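Local coordinates for mandelate racemase/muconate lactonizing protein (Alicyclobacillus acidocaldarius LAA1, PDB 3QLD) that is of unknown specific function but belongs to the enolase superfamily, pairing an enolase-type N-terminal domain with a TIM-barrel-like C-terminal domain, at residues A179-V184 / R210-Y215; E204-L209 / A233-S238; D227-L232 / V243-S248; L257-G262 / A290-W295. All coordinates share one frame; numbering follows the deposited sequence.

Contact 1: A179-V184 / R210-Y215. With SO4 (sulfate ion), chain F.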
loop_
_atom_site.group_PDB
_atom_site.type_symbol
_atom_site.label_atom_id
_atom_site.label_comp_id
_atom_site.label_asym_id
_atom_site.label_seq_id
_atom_site.Cartn_x
_atom_site.Cartn_y
_atom_site.Cartn_z
ATOM N N ALA A 179 -31.224 -3.454 -16.746
ATOM C CA ALA A 179 -32.644 -3.690 -16.368
ATOM C C ALA A 179 -33.070 -2.969 -15.063
ATOM O O ALA A 179 -34.123 -2.256 -14.994
ATOM C CB ALA A 179 -32.925 -5.188 -16.311
ATOM N N ALA A 180 -32.231 -3.118 -14.040
ATOM C CA ALA A 180 -32.437 -2.403 -12.799
ATOM C C ALA A 180 -32.451 -0.899 -13.012
ATOM O O ALA A 180 -33.387 -0.238 -12.541
ATOM C CB ALA A 180 -31.369 -2.802 -11.742
ATOM N N ILE A 181 -31.400 -0.346 -13.646
ATOM C CA ILE A 181 -31.297 1.105 -13.840
ATOM C C ILE A 181 -32.449 1.691 -14.681
ATOM O O ILE A 181 -32.992 2.741 -14.313
ATOM C CB ILE A 181 -29.908 1.555 -14.429
ATOM C CG1 ILE A 181 -28.770 1.136 -13.476
ATOM C CG2 ILE A 181 -29.914 3.071 -14.741
ATOM C CD1 ILE A 181 -27.365 1.133 -14.114
ATOM N N LYS A 182 -32.755 1.039 -15.791
ATOM C CA LYS A 182 -33.907 1.417 -16.680
ATOM C C LYS A 182 -35.210 1.557 -15.840
ATOM O O LYS A 182 -35.864 2.623 -15.868
ATOM C CB LYS A 182 -34.033 0.412 -17.827
ATOM C CG LYS A 182 -35.175 0.599 -18.909
ATOM C CD LYS A 182 -35.129 -0.551 -19.951
ATOM C CE LYS A 182 -35.827 -1.849 -19.472
ATOM N NZ LYS A 182 -35.216 -3.192 -19.879
ATOM N N ALA A 183 -35.497 0.536 -15.035
ATOM C CA ALA A 183 -36.710 0.488 -14.196
ATOM C C ALA A 183 -36.720 1.582 -13.159
ATOM O O ALA A 183 -37.731 2.304 -12.989
ATOM C CB ALA A 183 -36.874 -0.910 -13.557
ATOM N N VAL A 184 -35.582 1.786 -12.497
ATOM C CA VAL A 184 -35.544 2.811 -11.520
ATOM C C VAL A 184 -35.681 4.204 -12.129
ATOM O O VAL A 184 -36.458 5.035 -11.626
ATOM C CB VAL A 184 -34.355 2.645 -10.605
ATOM C CG1 VAL A 184 -34.271 3.755 -9.613
ATOM C CG2 VAL A 184 -34.460 1.270 -9.932
ATOM N N ARG A 210 -21.691 1.625 -21.901
ATOM C CA ARG A 210 -22.061 2.774 -22.748
ATOM C C ARG A 210 -23.607 2.871 -22.906
ATOM O O ARG A 210 -24.157 3.960 -22.985
ATOM C CB ARG A 210 -21.413 2.617 -24.112
ATOM C CG ARG A 210 -21.971 3.633 -25.254
ATOM C CD ARG A 210 -21.654 5.175 -25.093
ATOM N NE ARG A 210 -22.153 5.868 -26.300
ATOM C CZ ARG A 210 -22.931 6.967 -26.301
ATOM N NH1 ARG A 210 -23.309 7.557 -25.153
ATOM N NH2 ARG A 210 -23.324 7.490 -27.474
ATOM N N GLN A 211 -24.278 1.724 -22.880
ATOM C CA GLN A 211 -25.782 1.668 -22.972
ATOM C C GLN A 211 -26.383 2.403 -21.778
ATOM O O GLN A 211 -27.537 2.931 -21.838
ATOM C CB GLN A 211 -26.295 0.226 -22.986
ATOM C CG GLN A 211 -25.995 -0.725 -24.190
ATOM C CD GLN A 211 -26.357 -2.231 -23.852
ATOM O OE1 GLN A 211 -27.224 -2.506 -23.011
ATOM N NE2 GLN A 211 -25.651 -3.181 -24.471
ATOM N N LEU A 212 -25.616 2.439 -20.685
ATOM C CA LEU A 212 -26.038 3.134 -19.496
ATOM C C LEU A 212 -26.082 4.636 -19.578
ATOM O O LEU A 212 -26.751 5.272 -18.783
ATOM C CB LEU A 212 -25.297 2.660 -18.208
ATOM C CG LEU A 212 -25.310 1.150 -17.972
ATOM C CD1 LEU A 212 -24.469 0.922 -16.677
ATOM C CD2 LEU A 212 -26.749 0.606 -17.764
ATOM N N ASP A 213 -25.414 5.237 -20.558
ATOM C CA ASP A 213 -25.443 6.691 -20.698
ATOM C C ASP A 213 -26.869 7.198 -20.913
ATOM O O ASP A 213 -27.152 8.375 -20.649
ATOM C CB ASP A 213 -24.607 7.085 -21.935
ATOM C CG ASP A 213 -23.104 7.108 -21.651
ATOM O OD1 ASP A 213 -22.679 6.978 -20.468
ATOM O OD2 ASP A 213 -22.340 7.233 -22.639
ATOM N N ALA A 214 -27.745 6.323 -21.378
ATOM C CA ALA A 214 -29.125 6.780 -21.684
ATOM C C ALA A 214 -29.902 7.197 -20.407
ATOM O O ALA A 214 -30.909 7.917 -20.505
ATOM C CB ALA A 214 -29.855 5.748 -22.478
ATOM N N TYR A 215 -29.411 6.781 -19.220
ATOM C CA TYR A 215 -30.135 6.986 -17.963
ATOM C C TYR A 215 -29.721 8.098 -17.060
ATOM O O TYR A 215 -30.291 8.217 -15.940
ATOM C CB TYR A 215 -30.238 5.641 -17.204
ATOM C CG TYR A 215 -30.717 4.563 -18.112
ATOM C CD1 TYR A 215 -32.014 4.595 -18.637
ATOM C CD2 TYR A 215 -29.888 3.531 -18.512
ATOM C CE1 TYR A 215 -32.460 3.601 -19.521
ATOM C CE2 TYR A 215 -30.302 2.568 -19.392
ATOM C CZ TYR A 215 -31.609 2.612 -19.899
ATOM O OH TYR A 215 -32.042 1.632 -20.776
HETATM S S SO4 F . -25.211 10.646 -26.358
HETATM O O1 SO4 F . -25.143 9.953 -25.057
HETATM O O2 SO4 F . -26.336 10.100 -27.134
HETATM O O3 SO4 F . -25.343 12.074 -26.108
HETATM O O4 SO4 F . -23.969 10.399 -27.064
#

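Contact 2: E204-L209 / A233-S238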
loop_
_atom_site.group_PDB
_atom_site.type_symbol
_atom_site.label_atom_id
_atom_site.label_comp_id
_atom_site.label_asym_id
_atom_site.label_seq_id
_atom_site.Cartn_x
_atom_site.Cartn_y
_atom_site.Cartn_z
ATOM N N GLU A 204 -13.718 -5.411 -22.263
ATOM C CA GLU A 204 -14.652 -5.991 -23.245
ATOM C C GLU A 204 -16.145 -5.651 -23.006
ATOM O O GLU A 204 -16.961 -5.778 -23.888
ATOM C CB GLU A 204 -14.519 -7.519 -23.323
ATOM C CG GLU A 204 -13.196 -7.958 -23.830
ATOM C CD GLU A 204 -12.206 -8.265 -22.710
ATOM O OE1 GLU A 204 -12.229 -7.578 -21.639
ATOM O OE2 GLU A 204 -11.380 -9.186 -22.947
ATOM N N ASP A 205 -16.459 -5.217 -21.799
ATOM C CA ASP A 205 -17.813 -4.853 -21.342
ATOM C C ASP A 205 -18.176 -3.382 -21.626
ATOM O O ASP A 205 -19.289 -2.927 -21.315
ATOM C CB ASP A 205 -17.882 -5.094 -19.852
ATOM C CG ASP A 205 -17.763 -6.601 -19.458
ATOM O OD1 ASP A 205 -18.381 -7.455 -20.152
ATOM O OD2 ASP A 205 -17.065 -6.909 -18.440
ATOM N N ALA A 206 -17.255 -2.631 -22.212
ATOM C CA ALA A 206 -17.515 -1.243 -22.538
ATOM C C ALA A 206 -18.865 -1.000 -23.266
ATOM O O ALA A 206 -19.532 -0.024 -22.917
ATOM C CB ALA A 206 -16.330 -0.572 -23.330
ATOM N N PRO A 207 -19.251 -1.855 -24.248
ATOM C CA PRO A 207 -20.531 -1.587 -24.917
ATOM C C PRO A 207 -21.733 -1.576 -23.940
ATOM O O PRO A 207 -22.622 -0.743 -24.040
ATOM C CB PRO A 207 -20.616 -2.728 -25.931
ATOM C CG PRO A 207 -19.132 -2.943 -26.300
ATOM C CD PRO A 207 -18.532 -2.965 -24.916
ATOM N N VAL A 208 -21.735 -2.474 -22.954
ATOM C CA VAL A 208 -22.793 -2.503 -21.927
ATOM C C VAL A 208 -22.839 -1.273 -21.087
ATOM O O VAL A 208 -23.925 -0.747 -20.747
ATOM C CB VAL A 208 -22.627 -3.810 -21.002
ATOM C CG1 VAL A 208 -23.325 -3.646 -19.639
ATOM C CG2 VAL A 208 -23.163 -5.038 -21.750
ATOM N N LEU A 209 -21.658 -0.799 -20.670
ATOM C CA LEU A 209 -21.598 0.372 -19.833
ATOM C C LEU A 209 -22.038 1.611 -20.626
ATOM O O LEU A 209 -22.651 2.555 -20.097
ATOM C CB LEU A 209 -20.153 0.584 -19.330
ATOM C CG LEU A 209 -19.774 -0.396 -18.190
ATOM C CD1 LEU A 209 -18.237 -0.290 -17.827
ATOM C CD2 LEU A 209 -20.581 -0.110 -16.928
ATOM N N ALA A 233 -8.734 5.069 -18.710
ATOM C CA ALA A 233 -8.727 6.284 -19.508
ATOM C C ALA A 233 -9.535 6.088 -20.763
ATOM O O ALA A 233 -10.338 6.974 -21.158
ATOM C CB ALA A 233 -7.266 6.687 -19.869
ATOM N N LYS A 234 -9.322 4.955 -21.429
ATOM C CA LYS A 234 -10.103 4.653 -22.632
ATOM C C LYS A 234 -11.567 4.450 -22.339
ATOM O O LYS A 234 -12.405 4.838 -23.121
ATOM C CB LYS A 234 -9.556 3.381 -23.234
ATOM C CG LYS A 234 -10.117 2.980 -24.549
ATOM C CD LYS A 234 -9.490 1.633 -24.986
ATOM C CE LYS A 234 -8.205 1.866 -25.765
ATOM N NZ LYS A 234 -7.112 2.450 -24.954
ATOM N N LEU A 235 -11.895 3.816 -21.203
ATOM C CA LEU A 235 -13.314 3.645 -20.914
ATOM C C LEU A 235 -13.962 4.996 -20.633
ATOM O O LEU A 235 -15.034 5.279 -21.137
ATOM C CB LEU A 235 -13.492 2.660 -19.737
ATOM C CG LEU A 235 -14.945 2.526 -19.256
ATOM C CD1 LEU A 235 -15.787 1.751 -20.299
ATOM C CD2 LEU A 235 -14.939 1.752 -17.900
ATOM N N GLN A 236 -13.351 5.831 -19.802
ATOM C CA GLN A 236 -13.972 7.148 -19.474
ATOM C C GLN A 236 -14.141 8.002 -20.712
ATOM O O GLN A 236 -15.214 8.643 -20.907
ATOM C CB GLN A 236 -13.185 7.910 -18.417
ATOM C CG GLN A 236 -13.733 9.298 -18.079
ATOM C CD GLN A 236 -15.163 9.298 -17.447
ATOM O OE1 GLN A 236 -15.278 9.593 -16.272
ATOM N NE2 GLN A 236 -16.231 8.983 -18.237
ATOM N N ALA A 237 -13.151 7.920 -21.631
ATOM C CA ALA A 237 -13.218 8.706 -22.928
ATOM C C ALA A 237 -14.425 8.285 -23.768
ATOM O O ALA A 237 -14.998 9.126 -24.487
ATOM C CB ALA A 237 -11.912 8.553 -23.765
ATOM N N SER A 238 -14.853 7.020 -23.598
ATOM C CA SER A 238 -15.982 6.444 -24.372
ATOM C C SER A 238 -17.382 6.623 -23.731
ATOM O O SER A 238 -18.421 6.379 -24.384
ATOM C CB SER A 238 -15.763 4.966 -24.644
ATOM O OG SER A 238 -15.909 4.153 -23.436
#

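Contact 3: D227-L232 / V243-S248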
loop_
_atom_site.group_PDB
_atom_site.type_symbol
_atom_site.label_atom_id
_atom_site.label_comp_id
_atom_site.label_asym_id
_atom_site.label_seq_id
_atom_site.Cartn_x
_atom_site.Cartn_y
_atom_site.Cartn_z
ATOM N N ASP A 227 -6.466 -2.677 -12.308
ATOM C CA ASP A 227 -5.516 -3.373 -13.250
ATOM C C ASP A 227 -4.702 -2.547 -14.244
ATOM O O ASP A 227 -3.561 -2.937 -14.573
ATOM C CB ASP A 227 -6.239 -4.441 -14.102
ATOM C CG ASP A 227 -6.358 -5.786 -13.386
ATOM O OD1 ASP A 227 -5.671 -5.967 -12.357
ATOM O OD2 ASP A 227 -7.144 -6.648 -13.862
ATOM N N ASP A 228 -5.263 -1.441 -14.742
ATOM C CA ASP A 228 -4.580 -0.671 -15.774
ATOM C C ASP A 228 -5.268 0.686 -16.062
ATOM O O ASP A 228 -6.488 0.833 -16.263
ATOM C CB ASP A 228 -4.120 -1.642 -16.926
ATOM C CG ASP A 228 -4.095 -1.058 -18.342
ATOM O OD1 ASP A 228 -3.631 -1.838 -19.225
ATOM O OD2 ASP A 228 -4.475 0.103 -18.609
ATOM N N TRP A 229 -4.430 1.683 -15.875
ATOM C CA TRP A 229 -4.798 3.050 -15.932
ATOM C C TRP A 229 -5.249 3.426 -17.337
ATOM O O TRP A 229 -6.160 4.248 -17.513
ATOM C CB TRP A 229 -3.589 3.879 -15.540
ATOM C CG TRP A 229 -3.363 4.002 -14.072
ATOM C CD1 TRP A 229 -2.318 3.473 -13.345
ATOM C CD2 TRP A 229 -4.207 4.676 -13.129
ATOM N NE1 TRP A 229 -2.457 3.810 -12.005
ATOM C CE2 TRP A 229 -3.602 4.545 -11.848
ATOM C CE3 TRP A 229 -5.416 5.394 -13.246
ATOM C CZ2 TRP A 229 -4.165 5.104 -10.689
ATOM C CZ3 TRP A 229 -5.959 5.989 -12.090
ATOM C CH2 TRP A 229 -5.341 5.824 -10.832
ATOM N N PHE A 230 -4.635 2.802 -18.351
ATOM C CA PHE A 230 -5.008 3.146 -19.702
ATOM C C PHE A 230 -6.320 2.560 -20.129
ATOM O O PHE A 230 -7.017 3.207 -20.896
ATOM C CB PHE A 230 -3.881 2.880 -20.708
ATOM C CG PHE A 230 -3.043 4.093 -20.896
ATOM C CD1 PHE A 230 -1.819 4.204 -20.277
ATOM C CD2 PHE A 230 -3.568 5.207 -21.572
ATOM C CE1 PHE A 230 -1.075 5.373 -20.410
ATOM C CE2 PHE A 230 -2.849 6.369 -21.725
ATOM C CZ PHE A 230 -1.587 6.460 -21.140
ATOM N N ASP A 231 -6.675 1.380 -19.592
ATOM C CA ASP A 231 -8.014 0.795 -19.822
ATOM C C ASP A 231 -9.057 1.732 -19.243
ATOM O O ASP A 231 -10.117 1.939 -19.840
ATOM C CB ASP A 231 -8.159 -0.615 -19.148
ATOM C CG ASP A 231 -7.324 -1.746 -19.925
ATOM O OD1 ASP A 231 -6.836 -1.490 -21.032
ATOM O OD2 ASP A 231 -7.234 -2.878 -19.439
ATOM N N LEU A 232 -8.777 2.262 -18.064
ATOM C CA LEU A 232 -9.694 3.209 -17.442
ATOM C C LEU A 232 -9.863 4.528 -18.273
ATOM O O LEU A 232 -10.977 5.078 -18.459
ATOM C CB LEU A 232 -9.267 3.472 -16.030
ATOM C CG LEU A 232 -10.366 4.205 -15.238
ATOM C CD1 LEU A 232 -11.677 3.313 -15.149
ATOM C CD2 LEU A 232 -9.830 4.487 -13.869
ATOM N N VAL A 243 -17.118 8.677 -14.596
ATOM C CA VAL A 243 -16.623 7.591 -13.735
ATOM C C VAL A 243 -16.236 8.201 -12.400
ATOM O O VAL A 243 -15.665 9.267 -12.357
ATOM C CB VAL A 243 -15.370 6.900 -14.377
ATOM C CG1 VAL A 243 -14.717 5.947 -13.360
ATOM C CG2 VAL A 243 -15.831 6.173 -15.633
ATOM N N CYS A 244 -16.526 7.480 -11.305
ATOM C CA CYS A 244 -16.129 7.868 -9.956
ATOM C C CYS A 244 -15.106 6.850 -9.443
ATOM O O CYS A 244 -15.299 5.662 -9.634
ATOM C CB CYS A 244 -17.331 7.765 -9.044
ATOM S SG CYS A 244 -16.938 8.246 -7.342
ATOM N N LEU A 245 -14.017 7.332 -8.843
ATOM C CA LEU A 245 -13.075 6.414 -8.239
ATOM C C LEU A 245 -13.130 6.599 -6.720
ATOM O O LEU A 245 -13.254 7.729 -6.219
ATOM C CB LEU A 245 -11.643 6.647 -8.755
ATOM C CG LEU A 245 -11.513 6.458 -10.273
ATOM C CD1 LEU A 245 -10.010 6.755 -10.661
ATOM C CD2 LEU A 245 -11.908 5.093 -10.727
ATOM N N ASP A 246 -12.986 5.478 -6.013
ATOM C CA ASP A 246 -12.912 5.476 -4.535
ATOM C C ASP A 246 -11.487 4.909 -4.275
ATOM O O ASP A 246 -10.557 5.703 -4.190
ATOM C CB ASP A 246 -14.085 4.651 -3.974
ATOM C CG ASP A 246 -13.999 4.336 -2.491
ATOM O OD1 ASP A 246 -13.127 4.834 -1.795
ATOM O OD2 ASP A 246 -14.844 3.551 -2.039
ATOM N N GLU A 247 -11.350 3.596 -4.218
ATOM C CA GLU A 247 -10.093 2.962 -3.701
ATOM C C GLU A 247 -8.944 3.070 -4.696
ATOM O O GLU A 247 -7.763 3.046 -4.314
ATOM C CB GLU A 247 -10.337 1.527 -3.137
ATOM C CG GLU A 247 -10.625 0.489 -4.199
ATOM C CD GLU A 247 -12.140 0.342 -4.467
ATOM O OE1 GLU A 247 -12.487 -0.723 -4.994
ATOM O OE2 GLU A 247 -12.973 1.254 -4.131
ATOM N N SER A 248 -9.289 3.313 -5.964
ATOM C CA SER A 248 -8.257 3.567 -6.979
ATOM C C SER A 248 -7.501 4.843 -6.810
ATOM O O SER A 248 -6.538 5.048 -7.548
ATOM C CB SER A 248 -8.855 3.546 -8.393
ATOM O OG SER A 248 -9.249 2.242 -8.752
#

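Contact 4: L257-G262 / A290-W295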
loop_
_atom_site.group_PDB
_atom_site.type_symbol
_atom_site.label_atom_id
_atom_site.label_comp_id
_atom_site.label_asym_id
_atom_site.label_seq_id
_atom_site.Cartn_x
_atom_site.Cartn_y
_atom_site.Cartn_z
ATOM N N LEU A 257 -2.656 11.977 -11.470
ATOM C CA LEU A 257 -2.513 11.068 -12.595
ATOM C C LEU A 257 -3.921 10.791 -13.198
ATOM O O LEU A 257 -4.104 10.780 -14.432
ATOM C CB LEU A 257 -1.851 9.747 -12.134
ATOM C CG LEU A 257 -1.873 8.637 -13.209
ATOM C CD1 LEU A 257 -1.034 9.032 -14.491
ATOM C CD2 LEU A 257 -1.454 7.291 -12.670
ATOM N N THR A 258 -4.902 10.532 -12.326
ATOM C CA THR A 258 -6.314 10.358 -12.785
ATOM C C THR A 258 -6.780 11.470 -13.691
ATOM O O THR A 258 -7.278 11.222 -14.806
ATOM C CB THR A 258 -7.271 10.253 -11.583
ATOM O OG1 THR A 258 -6.935 9.076 -10.880
ATOM C CG2 THR A 258 -8.718 10.108 -12.051
ATOM N N ALA A 259 -6.561 12.692 -13.211
ATOM C CA ALA A 259 -6.946 13.901 -13.918
ATOM C C ALA A 259 -6.156 14.045 -15.222
ATOM O O ALA A 259 -6.711 14.442 -16.232
ATOM C CB ALA A 259 -6.740 15.101 -13.014
ATOM N N ARG A 260 -4.870 13.687 -15.207
ATOM C CA ARG A 260 -4.020 13.815 -16.376
ATOM C C ARG A 260 -4.464 12.836 -17.477
ATOM O O ARG A 260 -4.461 13.180 -18.678
ATOM C CB ARG A 260 -2.535 13.630 -15.993
ATOM C CG ARG A 260 -1.549 13.816 -17.140
ATOM C CD ARG A 260 -1.366 15.274 -17.539
ATOM N NE ARG A 260 -0.424 15.366 -18.645
ATOM C CZ ARG A 260 0.849 15.795 -18.539
ATOM N NH1 ARG A 260 1.339 16.200 -17.372
ATOM N NH2 ARG A 260 1.636 15.847 -19.621
ATOM N N LEU A 261 -4.919 11.644 -17.043
ATOM C CA LEU A 261 -5.328 10.587 -17.947
ATOM C C LEU A 261 -6.752 10.779 -18.446
ATOM O O LEU A 261 -7.108 10.171 -19.435
ATOM C CB LEU A 261 -5.226 9.223 -17.262
ATOM C CG LEU A 261 -3.832 8.628 -17.127
ATOM C CD1 LEU A 261 -3.986 7.407 -16.250
ATOM C CD2 LEU A 261 -3.138 8.312 -18.474
ATOM N N GLY A 262 -7.535 11.629 -17.765
ATOM C CA GLY A 262 -8.978 11.766 -18.050
ATOM C C GLY A 262 -9.635 10.437 -17.661
ATOM O O GLY A 262 -10.518 9.948 -18.368
ATOM N N ALA A 290 -9.120 20.515 -11.811
ATOM C CA ALA A 290 -9.404 19.580 -12.882
ATOM C C ALA A 290 -10.844 19.518 -13.362
ATOM O O ALA A 290 -11.129 18.786 -14.271
ATOM C CB ALA A 290 -8.905 18.172 -12.494
ATOM N N GLY A 291 -11.774 20.243 -12.762
ATOM C CA GLY A 291 -13.159 20.123 -13.234
ATOM C C GLY A 291 -13.960 18.935 -12.698
ATOM O O GLY A 291 -15.104 18.706 -13.114
HETATM N N MSE A 292 -13.370 18.205 -11.745
HETATM C CA MSE A 292 -14.007 17.069 -11.101
HETATM C C MSE A 292 -14.992 17.488 -9.959
HETATM O O MSE A 292 -14.899 18.602 -9.377
HETATM C CB MSE A 292 -12.899 16.164 -10.579
HETATM C CG MSE A 292 -11.928 15.742 -11.640
HETATM SE SE MSE A 292 -10.539 14.491 -11.009
HETATM C CE MSE A 292 -11.738 13.061 -10.455
ATOM N N ALA A 293 -15.972 16.627 -9.690
ATOM C CA ALA A 293 -16.905 16.816 -8.586
ATOM C C ALA A 293 -16.470 15.783 -7.541
ATOM O O ALA A 293 -15.906 14.740 -7.890
ATOM C CB ALA A 293 -18.326 16.483 -9.051
ATOM N N ALA A 294 -16.722 16.086 -6.270
ATOM C CA ALA A 294 -16.397 15.150 -5.182
ATOM C C ALA A 294 -17.571 15.060 -4.208
ATOM O O ALA A 294 -18.477 15.937 -4.201
ATOM C CB ALA A 294 -15.070 15.559 -4.510
ATOM N N TRP A 295 -17.608 13.971 -3.431
ATOM C CA TRP A 295 -18.625 13.751 -2.418
ATOM C C TRP A 295 -17.958 12.869 -1.392
ATOM O O TRP A 295 -16.914 12.222 -1.699
ATOM C CB TRP A 295 -19.858 13.072 -3.013
ATOM C CG TRP A 295 -19.614 11.802 -3.736
ATOM C CD1 TRP A 295 -19.153 11.664 -5.011
ATOM C CD2 TRP A 295 -19.783 10.476 -3.222
ATOM N NE1 TRP A 295 -19.054 10.327 -5.351
ATOM C CE2 TRP A 295 -19.406 9.572 -4.259
ATOM C CE3 TRP A 295 -20.179 9.954 -1.973
ATOM C CZ2 TRP A 295 -19.443 8.177 -4.102
ATOM C CZ3 TRP A 295 -20.244 8.558 -1.817
ATOM C CH2 TRP A 295 -19.855 7.677 -2.871
#

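Contact 1: A179-V184 / R210-Y215
The Y215 ring is sandwiched: K182 CA lies over one face, displaced toward the rim, and A214 CB from its own segment sits over the centre of the opposite one. K182 CA is 4.2 Å from the ring centroid and 23° off its normal, which makes this a CH-pi contact. The K182 chain leaves CA fully extended through its first two torsions (chi1 -180°) and so runs beside the tyrosine in the same direction, with K182 CB 3.8 Å from Y215 OH, before bending away further out. That hydroxyl also has a weak hydrogen bond with R178. I181 CG2 comes in obliquely, reaching Y215 CB at 3.6 Å, while I181 CD1 meets L212 CD2 at 3.7 Å, the two side chains crossing at about a right angle.

The other flat group, the R210 guanidinium, works at its edge. R210 NH1 gives a nearly straight bond (174°) of 3.0 Å to sulfate O1, and R210 NH2 reaches sulfate O4. Near the guanidinium plane, R210 NH1 also makes a 2.7 Å salt bridge to D213 OD2, which receives it with its anti lone pair. D213 is bonded in turn to R240 N and T241 OG1, and these bonds fix the carboxylate that R210 meets. The sulfate probably came from the crystallisation liquor.

In the fold, helix 178-187 here meets the C-terminal end of helix 206-211 and the 3-10 turn after it, on the outside of the barrel strands. I181 also touches I172 and L217 in loops, and A180 and V184 pack on helix 150-162.

Contact 2: E204-L209 / A233-S238
L235 reaches from helix 229-238 to A206 and L209 on helix 206-211, joining two helices of the outer layer of a TIM-barrel-like domain. Its CB points at the other helix, and with CG anti to the backbone N (chi1 174°) the two methyls are carried toward that helix. From CG, the branch splits the work. L235 CD1 lies 3.9 Å from A206 CB and is also 4.0 Å from L209 CD1, so it touches both residues, which are about one helical turn apart. L235 CD2 meets L209 CD1 at 3.9 Å. L209 comes to it crosswise, the two leucines standing at about a right angle. The backbones of the two segments come closest at the start of helix 206-211, where A206 CA is 6.6 Å from L235 CA, consistent with the small side chain of A206.

Around this apolar patch, L235 also touches P223 and L209 touches Y201, both in loops, while K234 packs on R260 of the second subunit. At the C-terminal end of helix 229-238, S238 turns its hydroxyl back into the last turn: S238 OG donates to L235 O over 2.7 Å, tilted 21° from the carbonyl plane.

Contact 3: D227-L232 / V243-S248
V243 opens strand 243-245 with its side chain facing the helix, where V243 CG1 is a loose 4.4 Å from L232 CD1. C244 takes no part in the contact; its backbone bonds to I220 of strand 220-221 and to Q222 just after it. L245 brings the contact back: L245 CD2 reaches L232 CD2 at 3.8 Å, and the two leucines meet tip to tip, chi1 of L232 (-167°) swinging its CG opposite the backbone N and carrying the methyls to L245. L245 CD1 also approaches W229 CZ3, at 4.4 Å.

This is the second half of the beta-alpha-beta unit of strand 220-221, helix 229-238 and strand 243-245, with the helix laid over the strands through leucine, valine and tryptophan. D228 caps its first turn: D231 N is 2.7 Å from D228 OD2 (157°), approaching from above the carboxylate plane, with a weak second bond from F230 N.

Past the strand, the D246 carboxylate makes salt bridges to R273 and K270 and a hydrogen bond with Y56. S248 then comes close to W229: its carbonyl oxygen approaches the indole obliquely, S248 O lying 3.6 Å from W229 CH2 and 3.9 Å from W229 CZ2. S248 OG is bonded to Q222 NE2, and the indole has a cation-pi partner in R253 of the second subunit.

Contact 4: L257-G262 / A290-W295
A259 CB and A290 CB touch at 3.8 Å, methyl against methyl, where the last turn of helix 252-261 passes the turn that leads into strand 293-296. This tight pair lies at the solvent rim: A290 is exposed and A259 partly so. Their CA atoms are 6.3 Å apart, consistent with the small side chains.

Beneath the rim the packing is looser. M292, present as selenomethionine, is buried; its chain runs nearly straight through chi2 (-177°) and then turns at its last torsion, leaving M292 SE 4.3 Å from A259 CB. With three residues doing the touching, the contact covers 110 Å² in all and is purely apolar. Nearby, T258 touches W229 and L245, its hydroxyl bonded to E254 O. R260 does not touch the turn and packs on F230 of the second subunit.

Both segments carry a helix end closed by glycine. G262 leaves helix 252-261 with positive phi, in a Schellman motif with A263 N bonded to T258 O and a weak G262 N to A259 O bond. G291, with phi 82°, is the first residue to leave helical angles in a second Schellman motif, and it leads through M292 into strand 293-296 of the barrel-like domain.

In the fold
Contacts 2 and 3 are buried, whereas contacts 1 and 4 are only partly so. Helix 206-211 is shared by contacts 1 and 2, and helix 229-238 by contacts 2 and 3, which are also tied by Q236 OE1 to V243 N, a probable hydrogen bond of 2.7 Å. Contact 4 joins the series through W229, packed on L257. Contacts 1 and 2 lie about 28 and 27 Å from the chain centre (centre to centre), contacts 3 and 4 about 18 Å, and these last two both touch the second subunit. Chemistry follows place: contact 2 is aliphatic, contact 4 adds selenium, contact 1 has a ring face and an outer sulfate site, and contact 3 brings in an indole.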